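Local coordinates for conserved hypothetical protein (PDB 2FB0), which is of unknown function but is possibly an oxidoreductase of the antibiotic biosynthesis monooxygenase family, at residues Val9-Val13 with Leu84-Glu90; Glu27-Ser32 with His73-Val78; Gly37-Asp42 with Met54-Gln60. All blocks are in the same frame, centred on the assembly; numbering follows the deposited sequence. Where two conformers were deposited one is given.

Interaction 1 (Val9-Val13 with Leu84-Glu90); sequences VFVRV and LAEMKLE
Val-9 meets strand 86-93 with both of its methyl groups. CG1 stands opposite the backbone N (chi1 -178°) and faces the CE methyl of Met-87, a selenomethionine, 3.9 Å away. CG2 rests on the branch point of the next residue but one, with Val-9 CG2 to Leu-89 CG also 3.9 Å. Phe-10 turns to the other face of the sheet. Its backbone forms a hydrogen-bonded pair with Lys-88. Phe-10 N lies 2.9 Å from Lys-88 O, and Lys-88 N lies 2.8 Å from Phe-10 O. The Phe-10 ring reaches further, to Glu-90. Glu-90 OE1 comes to the ring edge, near its plane, 3.3 Å from Phe-10 CE2. The carboxylate stands nearly upright to the ring, with the planes 82° apart. The same oxygen makes a salt bridge to Arg-6 of the second subunit, which probably helps to fix its place beside the ring. Val-11 returns to the face of Val-9. Its CG1 presses on the Ala-85 methyl, and Val-11 CG1 to Ala-85 CB is a tight 3.5 Å. CG2 sits more loosely beside the CG of Met-87. Arg-12 pairs with Glu-86 through two backbone hydrogen bonds, one each way. Both of their side chains lead away from the contact, and Arg-12 NE makes a salt bridge to Asp-51. Val-13 ends the contact, with Val-13 CB 3.7 Å from Ala-85 CB. The two strands run antiparallel, at 165°, as expected in a dimeric alpha-beta barrel, the fold of the family's clan. Strand 52-59 bonds the other edge of strand 5-12. Helix 72-84 packs on Val-11 and Met-87, and helix 18-32 on Val-13 and Leu-84.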
# COMPACT_ATOMS: atom_id res chain seq x y z
N VAL A 9 6.51 -1.72 -0.92
CA VAL A 9 7.66 -2.05 -0.08
C VAL A 9 7.16 -2.21 1.35
O VAL A 9 6.76 -1.24 1.98
CB VAL A 9 8.76 -0.97 -0.17
CG1 VAL A 9 9.98 -1.36 0.69
CG2 VAL A 9 9.21 -0.76 -1.64
N PHE A 10 7.13 -3.45 1.81
CA PHE A 10 6.60 -3.78 3.14
C PHE A 10 7.73 -3.74 4.14
O PHE A 10 8.82 -4.23 3.87
CB PHE A 10 5.90 -5.13 3.12
CG PHE A 10 4.79 -5.21 2.11
CD1 PHE A 10 3.52 -4.73 2.42
CD2 PHE A 10 5.02 -5.73 0.84
CE1 PHE A 10 2.50 -4.77 1.48
CE2 PHE A 10 3.99 -5.78 -0.12
CZ PHE A 10 2.73 -5.30 0.21
N VAL A 11 7.46 -3.13 5.29
CA VAL A 11 8.46 -2.93 6.33
C VAL A 11 7.93 -3.49 7.65
O VAL A 11 6.81 -3.15 8.08
CB VAL A 11 8.85 -1.44 6.52
CG1 VAL A 11 9.98 -1.28 7.55
CG2 VAL A 11 9.26 -0.79 5.18
N ARG A 12 8.71 -4.37 8.27
CA ARG A 12 8.40 -4.89 9.60
C ARG A 12 9.38 -4.24 10.59
O ARG A 12 10.59 -4.28 10.39
CB ARG A 12 8.49 -6.42 9.63
CG ARG A 12 7.78 -7.09 10.83
CD ARG A 12 8.65 -7.11 12.08
NE ARG A 12 7.88 -7.33 13.31
CZ ARG A 12 8.38 -7.25 14.54
NH1 ARG A 12 9.67 -6.97 14.74
NH2 ARG A 12 7.58 -7.46 15.58
N VAL A 13 8.84 -3.64 11.65
CA VAL A 13 9.63 -2.88 12.61
C VAL A 13 9.09 -3.06 14.04
O VAL A 13 7.86 -3.11 14.25
CB VAL A 13 9.66 -1.36 12.23
CG1 VAL A 13 8.24 -0.72 12.28
CG2 VAL A 13 10.65 -0.59 13.09
N LEU A 84 17.05 -0.09 11.02
CA LEU A 84 15.96 -0.10 12.00
C LEU A 84 14.95 -1.23 11.84
O LEU A 84 14.24 -1.57 12.78
CB LEU A 84 15.20 1.24 11.93
CG LEU A 84 15.91 2.52 12.36
CD1 LEU A 84 15.20 3.74 11.75
CD2 LEU A 84 15.99 2.63 13.89
N ALA A 85 14.88 -1.80 10.64
CA ALA A 85 13.72 -2.62 10.28
C ALA A 85 14.05 -3.60 9.15
O ALA A 85 15.15 -3.57 8.59
CB ALA A 85 12.54 -1.68 9.88
N GLU A 86 13.10 -4.47 8.82
CA GLU A 86 13.26 -5.38 7.68
C GLU A 86 12.34 -4.99 6.53
O GLU A 86 11.14 -4.77 6.73
CB GLU A 86 13.03 -6.84 8.08
CG GLU A 86 13.97 -7.35 9.21
CD GLU A 86 15.48 -7.22 8.91
OE1 GLU A 86 15.90 -7.42 7.74
OE2 GLU A 86 16.25 -6.94 9.86
N MSE A 87 12.91 -4.93 5.33
CA MSE A 87 12.20 -4.44 4.16
C MSE A 87 12.04 -5.55 3.14
O MSE A 87 12.96 -6.34 2.93
CB MSE A 87 12.98 -3.30 3.51
CG MSE A 87 13.18 -2.09 4.40
SE MSE A 87 14.13 -0.67 3.48
CE MSE A 87 13.76 -1.10 1.65
N LYS A 88 10.87 -5.59 2.50
CA LYS A 88 10.64 -6.47 1.35
C LYS A 88 10.00 -5.68 0.21
O LYS A 88 8.87 -5.21 0.32
CB LYS A 88 9.74 -7.65 1.71
CG LYS A 88 9.49 -8.60 0.51
CD LYS A 88 8.37 -9.61 0.81
CE LYS A 88 8.13 -10.56 -0.37
NZ LYS A 88 7.37 -11.77 0.07
N LEU A 89 10.74 -5.57 -0.89
CA LEU A 89 10.28 -4.82 -2.04
C LEU A 89 9.60 -5.74 -3.07
O LEU A 89 10.13 -6.80 -3.43
CB LEU A 89 11.45 -4.05 -2.65
CG LEU A 89 11.23 -3.25 -3.94
CD1 LEU A 89 12.26 -2.15 -4.02
CD2 LEU A 89 11.32 -4.16 -5.15
N GLU A 90 8.41 -5.35 -3.52
CA GLU A 90 7.72 -6.03 -4.61
C GLU A 90 7.47 -5.02 -5.73
O GLU A 90 7.04 -3.89 -5.47
CB GLU A 90 6.41 -6.67 -4.13
CG GLU A 90 6.59 -7.63 -2.94
CD GLU A 90 5.35 -8.47 -2.65
OE1 GLU A 90 4.22 -7.93 -2.59
OE2 GLU A 90 5.52 -9.69 -2.46

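Interaction 2 (Glu27-Ser32 with His73-Val78); sequences ELTACS and HFAQYV
Leu-28 supplies most of the apolar packing. It is a knob in a hole formed by His-73, Phe-74, Tyr-77 and Val-78. Its two methyls spread over different neighbours. CD1 lies in the plane of the His-73 ring, at the edge, 3.9 Å from His-73 CD2. CD2 meets the CG2 methyl of Val-78. Nearer the backbone, Leu-28 CB touches Tyr-77 CB at 3.7 Å, and the two side chains run past one another head to tail. Two CH-pi contacts add to this. Cys-31 CB sits over one face of His-73, 3.9 Å from the ring centroid. Glu-27 CB sits in the same way over one face of Tyr-77. Sulfur contributes too: Cys-31 SG lies obliquely beside the Tyr-77 ring, 4.0 Å from Tyr-77 CE1. The polar bonds do not cross between the segments. Ser-32 grips Leu-28 O twice, OG from above one face of the carbonyl and N from the other. His-73 NE2 bonds to Glu-35, and His-73 ND1 to a bound glycerol. The axes of segments 27-32 and 73-78 run antiparallel and come within 9.9 Å. Helices 18-32 and 72-84 pair on one face of the sheet, consistent with the alpha-beta fold of this clan, and Tyr-41 of strand 38-46 lies against Leu-28 and Ser-32.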
# COMPACT_ATOMS: atom_id res chain seq x y z
N GLU A 27 10.66 11.15 5.36
CA GLU A 27 11.71 12.00 4.82
C GLU A 27 12.08 11.57 3.40
O GLU A 27 12.25 12.41 2.52
CB GLU A 27 12.94 12.01 5.74
CG GLU A 27 12.57 12.30 7.19
CD GLU A 27 13.76 12.55 8.08
OE1 GLU A 27 14.46 11.59 8.45
OE2 GLU A 27 13.98 13.73 8.44
N LEU A 28 12.18 10.26 3.18
CA LEU A 28 12.47 9.71 1.86
C LEU A 28 11.31 10.01 0.88
O LEU A 28 11.53 10.26 -0.31
CB LEU A 28 12.75 8.19 1.94
CG LEU A 28 13.09 7.45 0.64
CD1 LEU A 28 14.29 8.10 -0.10
CD2 LEU A 28 13.34 5.96 0.88
N THR A 29 10.09 10.00 1.39
CA THR A 29 8.89 10.34 0.61
C THR A 29 8.99 11.79 0.07
O THR A 29 8.85 12.01 -1.12
CB THR A 29 7.59 10.14 1.44
OG1 THR A 29 7.44 8.75 1.78
CG2 THR A 29 6.34 10.63 0.67
N ALA A 30 9.26 12.75 0.95
CA ALA A 30 9.43 14.14 0.53
C ALA A 30 10.55 14.31 -0.50
O ALA A 30 10.40 15.06 -1.47
CB ALA A 30 9.66 15.07 1.76
N CYS A 31 11.67 13.60 -0.32
CA CYS A 31 12.80 13.68 -1.25
C CYS A 31 12.47 13.08 -2.62
O CYS A 31 12.76 13.68 -3.66
CB CYS A 31 14.02 12.94 -0.69
SG CYS A 31 14.81 13.73 0.70
N SER A 32 11.86 11.90 -2.62
CA SER A 32 11.57 11.18 -3.86
C SER A 32 10.53 11.91 -4.72
O SER A 32 10.66 11.93 -5.94
CB SER A 32 11.12 9.74 -3.56
OG SER A 32 12.04 9.11 -2.67
N HIS A 73 19.94 10.60 -1.38
CA HIS A 73 18.80 10.49 -0.47
C HIS A 73 18.25 9.06 -0.35
O HIS A 73 17.87 8.63 0.75
CB HIS A 73 17.68 11.53 -0.75
CG HIS A 73 17.02 11.40 -2.10
ND1 HIS A 73 17.32 12.23 -3.16
CD2 HIS A 73 16.04 10.57 -2.54
CE1 HIS A 73 16.58 11.90 -4.20
NE2 HIS A 73 15.79 10.90 -3.85
N PHE A 74 18.25 8.32 -1.46
CA PHE A 74 17.88 6.91 -1.44
C PHE A 74 18.83 6.11 -0.55
O PHE A 74 18.39 5.44 0.39
CB PHE A 74 17.88 6.31 -2.86
CG PHE A 74 17.55 4.84 -2.89
CD1 PHE A 74 18.57 3.89 -2.92
CD2 PHE A 74 16.22 4.40 -2.90
CE1 PHE A 74 18.28 2.51 -2.96
CE2 PHE A 74 15.92 3.04 -2.94
CZ PHE A 74 16.95 2.09 -2.97
N ALA A 75 20.14 6.20 -0.83
CA ALA A 75 21.14 5.49 -0.01
C ALA A 75 21.04 5.86 1.47
O ALA A 75 21.08 4.98 2.33
CB ALA A 75 22.55 5.75 -0.55
N GLN A 76 20.87 7.14 1.76
CA GLN A 76 20.80 7.65 3.13
C GLN A 76 19.60 7.06 3.88
O GLN A 76 19.76 6.40 4.91
CB GLN A 76 20.78 9.18 3.11
CG GLN A 76 20.44 9.90 4.44
CD GLN A 76 20.36 11.43 4.29
OE1 GLN A 76 20.48 11.97 3.18
NE2 GLN A 76 20.14 12.13 5.40
N TYR A 77 18.40 7.26 3.34
CA TYR A 77 17.19 6.88 4.07
C TYR A 77 16.89 5.39 4.02
O TYR A 77 16.43 4.84 5.00
CB TYR A 77 15.98 7.76 3.66
CG TYR A 77 16.17 9.20 4.11
CD1 TYR A 77 16.37 10.22 3.18
CD2 TYR A 77 16.19 9.53 5.47
CE1 TYR A 77 16.56 11.54 3.60
CE2 TYR A 77 16.38 10.84 5.90
CZ TYR A 77 16.57 11.83 4.95
OH TYR A 77 16.76 13.13 5.36
N VAL A 78 17.19 4.73 2.91
CA VAL A 78 17.01 3.28 2.86
C VAL A 78 18.00 2.60 3.81
O VAL A 78 17.63 1.67 4.53
CB VAL A 78 17.10 2.71 1.43
CG1 VAL A 78 17.06 1.19 1.45
CG2 VAL A 78 15.93 3.23 0.59

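Interaction 3 (Gly37-Asp42 with Met54-Gln60); sequences GCIAYD and MICETWQ. With ACT (acetate ion), chain B.
Glu-57 lies over Tyr-41 in a beta hairpin, strands 38-46 and 52-59, which carries a classic beta bulge. The Glu-57 side chain can be traced outward from the strand. CB lies near Ala-40 O and Tyr-41 CD1. CG comes over one face of the tyrosine ring, 3.8 Å from its centroid and 22° off the normal. The chain then runs on in the same direction as the tyrosine, and its carboxylate stacks on the ring with the planes 25° apart. Glu-57 CD is 3.3 Å from Tyr-41 CE1. At the tip, OE1 takes a nearly straight bond from the indole, with Trp-59 NE1 to Glu-57 OE1 2.9 Å. It uses the anti lone pair, and the oxygen lies in the indole plane. This bond probably helps to fix the rotation of the carboxylate. OE2 lies toward the methyl of an acetate ion, probably from the crystallisation liquor, so close that the ion's exact placing is doubtful. Acetate O is 2.8 Å from Tyr-41 OH, a hydrogen bond, and His-68 NE2 also hydrogen-bonds the ion. The site may mark a pocket between sheet and helices. The Tyr-41 ring packs on helix 18-32. On the opposite side of the sheet, Asp-42 reaches Arg-49, Ser-46 and Thr-48 of the second subunit. At the bulge two residues, Ile-39 and Ala-40, share the single partner Thr-58. Thr-58 O therefore accepts twice, from Ile-39 N at 2.8 Å and from Ala-40 N at 3.2 Å.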
# COMPACT_ATOMS: atom_id res chain seq x y z
N GLY A 37 10.69 11.86 -12.46
CA GLY A 37 10.11 10.57 -12.85
C GLY A 37 9.33 9.86 -11.74
O GLY A 37 8.79 8.79 -11.97
N CYS A 38 9.28 10.46 -10.55
CA CYS A 38 8.49 9.91 -9.47
C CYS A 38 7.05 10.36 -9.64
O CYS A 38 6.75 11.54 -9.49
CB CYS A 38 9.00 10.37 -8.10
SG CYS A 38 8.08 9.66 -6.70
N ILE A 39 6.17 9.43 -9.97
CA ILE A 39 4.76 9.75 -10.19
C ILE A 39 4.00 9.83 -8.86
O ILE A 39 3.20 10.75 -8.64
CB ILE A 39 4.15 8.78 -11.23
CG1 ILE A 39 4.74 9.14 -12.60
CG2 ILE A 39 2.61 8.85 -11.22
CD1 ILE A 39 4.46 8.18 -13.67
N ALA A 40 4.30 8.90 -7.95
CA ALA A 40 3.67 8.87 -6.63
C ALA A 40 4.60 8.18 -5.62
O ALA A 40 5.40 7.32 -5.99
CB ALA A 40 2.33 8.14 -6.68
N TYR A 41 4.47 8.57 -4.36
CA TYR A 41 5.29 8.00 -3.32
C TYR A 41 4.67 8.40 -2.01
O TYR A 41 4.44 9.58 -1.77
CB TYR A 41 6.72 8.56 -3.44
CG TYR A 41 7.80 7.74 -2.77
CD1 TYR A 41 8.82 7.15 -3.53
CD2 TYR A 41 7.82 7.56 -1.39
CE1 TYR A 41 9.85 6.41 -2.91
CE2 TYR A 41 8.83 6.82 -0.76
CZ TYR A 41 9.84 6.25 -1.52
OH TYR A 41 10.81 5.50 -0.89
N ASP A 42 4.39 7.42 -1.15
CA ASP A 42 3.87 7.73 0.18
C ASP A 42 4.16 6.60 1.15
O ASP A 42 4.37 5.46 0.75
CB ASP A 42 2.35 8.03 0.14
CG ASP A 42 1.87 8.84 1.35
OD1 ASP A 42 2.71 9.32 2.15
OD2 ASP A 42 0.63 9.02 1.50
N MSE A 54 4.14 0.26 5.07
CA MSE A 54 4.51 0.02 3.69
C MSE A 54 4.77 1.31 2.96
O MSE A 54 4.27 2.38 3.35
CB MSE A 54 3.47 -0.85 2.96
CG MSE A 54 2.09 -0.21 2.78
SE MSE A 54 1.04 -1.22 1.46
CE MSE A 54 2.28 -0.80 -0.04
N ILE A 55 5.59 1.21 1.93
CA ILE A 55 5.87 2.33 1.05
C ILE A 55 5.28 1.96 -0.30
O ILE A 55 5.56 0.88 -0.84
CB ILE A 55 7.38 2.63 0.92
CG1 ILE A 55 8.02 2.86 2.31
CG2 ILE A 55 7.60 3.88 0.07
CD1 ILE A 55 9.56 2.99 2.28
N CYS A 56 4.40 2.82 -0.80
CA CYS A 56 3.79 2.64 -2.11
C CYS A 56 4.39 3.67 -3.06
O CYS A 56 4.43 4.86 -2.74
CB CYS A 56 2.28 2.83 -2.02
SG CYS A 56 1.42 2.25 -3.50
N GLU A 57 4.87 3.22 -4.21
CA GLU A 57 5.55 4.11 -5.14
C GLU A 57 5.06 3.87 -6.54
O GLU A 57 4.72 2.75 -6.88
CB GLU A 57 7.07 3.87 -5.12
CG GLU A 57 7.61 3.73 -3.71
CD GLU A 57 9.06 3.30 -3.66
OE1 GLU A 57 9.82 3.55 -4.62
OE2 GLU A 57 9.44 2.72 -2.62
N THR A 58 5.04 4.92 -7.35
CA THR A 58 4.84 4.77 -8.78
C THR A 58 5.94 5.53 -9.51
O THR A 58 6.16 6.71 -9.26
CB THR A 58 3.46 5.28 -9.23
OG1 THR A 58 2.47 4.68 -8.40
CG2 THR A 58 3.19 4.93 -10.70
N TRP A 59 6.60 4.82 -10.42
CA TRP A 59 7.71 5.36 -11.19
C TRP A 59 7.33 5.40 -12.65
O TRP A 59 6.65 4.49 -13.14
CB TRP A 59 9.00 4.55 -10.95
CG TRP A 59 9.46 4.79 -9.55
CD1 TRP A 59 9.17 4.04 -8.44
CD2 TRP A 59 10.20 5.92 -9.09
NE1 TRP A 59 9.71 4.63 -7.32
CE2 TRP A 59 10.35 5.78 -7.69
CE3 TRP A 59 10.77 7.03 -9.73
CZ2 TRP A 59 11.05 6.71 -6.92
CZ3 TRP A 59 11.46 7.95 -8.96
CH2 TRP A 59 11.59 7.79 -7.57
N GLN A 60 7.74 6.47 -13.33
CA GLN A 60 7.37 6.66 -14.74
C GLN A 60 7.81 5.51 -15.62
O GLN A 60 7.10 5.10 -16.54
CB GLN A 60 7.93 7.97 -15.29
CG GLN A 60 7.32 8.32 -16.65
CD GLN A 60 7.79 9.64 -17.19
OE1 GLN A 60 7.97 10.61 -16.44
NE2 GLN A 60 8.00 9.70 -18.50
C ACT B . 12.45 2.95 -2.86
O ACT B . 12.55 4.18 -2.64
OXT ACT B . 12.65 2.55 -4.04
CH3 ACT B . 12.12 1.99 -1.77

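In the fold
Interaction 3 is the buried contact of the three, while interactions 1 and 2 are only partly buried. Interactions 1 and 3 build the same sheet. Strands 5-12 and 52-59 are neighbours in it, joined by backbone bonds, one of them probably from Ile-55 N to Val-9 O. Both depend on backbone hydrogen bonds, and both touch the second subunit. Interaction 2 has no hydrogen bond between its segments and holds two helices by apolar and ring packing. It meets interaction 3 where Thr-29 packs on Tyr-41, and interaction 1 where Val-78 packs on Met-87. Along the chain, interaction 3 is nested within interaction 2, and interaction 2 within interaction 1.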